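Local coordinates for protein Poly(A) RNA polymerase GLD2 (Rattus norvegicus, PDB 6LBK) that probably adds AMP units one at a time to the 3' ends of selected cytoplasmic mRNAs and of some microRNAs, using ATP and magnesium or manganese, at residues A[103-106]-A[107-110]. The protein carries 1 engineered substitution. Residues are numbered along the deposited sequence; the frame is centred on the assembly and turned at random.
Sequences FGAR and SSDG
The flat A105 carbonyl group has the backbone N of S108 above one of its faces, tilted 51° out of the carbonyl plane, while the N-H of the preceding peptide is taken up by the S108 hydroxyl. A105 to S108 form a type I beta turn in the loop between strands 91-96 and 110-116 of the palm domain, which has the nucleotidyltransferase fold. The closing bond runs from S108 N to A105 O at 2.6 Å, nearly straight at the hydrogen (163°).

S108 adds a second bond across the same turn. Its OG is anti to its own carbonyl carbon and beside the backbone N (chi1 -55°), which turns the hydroxyl back toward the start of the turn. There it accepts the N-H of A105; the modelled separation of A105 N and S108 OG, 2.4 Å, is very short and its exact value is doubtful. Both polar backbone atoms of A105 therefore face S108, the carbonyl oxygen meeting its backbone N and the N-H its hydroxyl. The same hydroxyl also comes close to G104, with S108 OG 3.2 Å from G104 CA.

R106 and S107 occupy the two corners. The R106 side chain leaves the turn and touches Q66, whereas A105 packs on L205 of helix 200-213. K73 bonds to the S108 carbonyl oxygen through its NZ, tying the exit of the turn to helix 67-85. Immediately beyond lies D109, which by similarity binds the catalytic magnesium together with D111, so the turn leads directly into the probable metal site. On the S107 side of the turn, the S107 hydroxyl approaches the alanine methyl, with S107 OG 4.0 Å from A105 CB.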
loop_
_atom_site.group_PDB
_atom_site.type_symbol
_atom_site.label_atom_id
_atom_site.label_comp_id
_atom_site.label_asym_id
_atom_site.label_seq_id
_atom_site.Cartn_x
_atom_site.Cartn_y
_atom_site.Cartn_z
ATOM N N PHE A 103 -5.840 -3.501 2.244
ATOM C CA PHE A 103 -4.902 -4.389 1.566
ATOM C C PHE A 103 -3.897 -5.000 2.544
ATOM O O PHE A 103 -2.714 -5.177 2.225
ATOM C CB PHE A 103 -4.183 -3.659 0.430
ATOM C CG PHE A 103 -5.099 -3.032 -0.566
ATOM C CD1 PHE A 103 -5.991 -3.791 -1.281
ATOM C CD2 PHE A 103 -5.049 -1.684 -0.810
ATOM C CE1 PHE A 103 -6.836 -3.201 -2.218
ATOM C CE2 PHE A 103 -5.878 -1.097 -1.730
ATOM C CZ PHE A 103 -6.774 -1.852 -2.439
ATOM N N GLY A 104 -4.355 -5.307 3.758
ATOM C CA GLY A 104 -3.498 -5.914 4.757
ATOM C C GLY A 104 -3.520 -7.439 4.748
ATOM O O GLY A 104 -4.531 -8.077 4.436
ATOM N N ALA A 105 -2.363 -8.006 5.101
ATOM C CA ALA A 105 -2.168 -9.428 5.345
ATOM C C ALA A 105 -1.848 -9.648 6.814
ATOM O O ALA A 105 -1.395 -8.737 7.510
ATOM C CB ALA A 105 -1.018 -9.995 4.507
ATOM N N ARG A 106 -2.075 -10.881 7.277
ATOM C CA ARG A 106 -1.753 -11.247 8.655
ATOM C C ARG A 106 -0.364 -10.765 9.051
ATOM O O ARG A 106 -0.115 -10.472 10.225
ATOM C CB ARG A 106 -1.878 -12.769 8.858
ATOM C CG ARG A 106 -3.310 -13.178 9.177
ATOM C CD ARG A 106 -3.497 -14.377 10.120
ATOM N NE ARG A 106 -3.172 -15.702 9.582
ATOM C CZ ARG A 106 -2.183 -16.471 10.034
ATOM N NH1 ARG A 106 -1.421 -16.041 11.037
ATOM N NH2 ARG A 106 -1.967 -17.672 9.498
ATOM N N SER A 107 0.537 -10.641 8.085
ATOM C CA SER A 107 1.906 -10.207 8.312
ATOM C C SER A 107 2.100 -8.712 8.112
ATOM O O SER A 107 3.225 -8.229 8.282
ATOM C CB SER A 107 2.856 -10.992 7.391
ATOM O OG SER A 107 2.588 -10.734 6.024
ATOM N N SER A 108 1.050 -7.977 7.735
ATOM C CA SER A 108 1.178 -6.533 7.556
ATOM C C SER A 108 1.610 -5.890 8.868
ATOM O O SER A 108 0.977 -6.085 9.909
ATOM C CB SER A 108 -0.150 -5.923 7.088
ATOM O OG SER A 108 -0.637 -6.562 5.911
ATOM N N ASP A 109 2.693 -5.129 8.824
ATOM C CA ASP A 109 3.067 -4.366 9.998
ATOM C C ASP A 109 2.097 -3.212 10.174
ATOM O O ASP A 109 1.242 -2.947 9.326
ATOM C CB ASP A 109 4.504 -3.859 9.879
ATOM C CG ASP A 109 5.523 -4.986 9.926
ATOM O OD1 ASP A 109 5.161 -6.084 10.409
ATOM O OD2 ASP A 109 6.683 -4.790 9.479
ATOM N N GLY A 110 2.235 -2.508 11.288
ATOM C CA GLY A 110 1.353 -1.400 11.605
ATOM C C GLY A 110 2.067 -0.110 11.252
ATOM O O GLY A 110 3.275 -0.002 11.419
#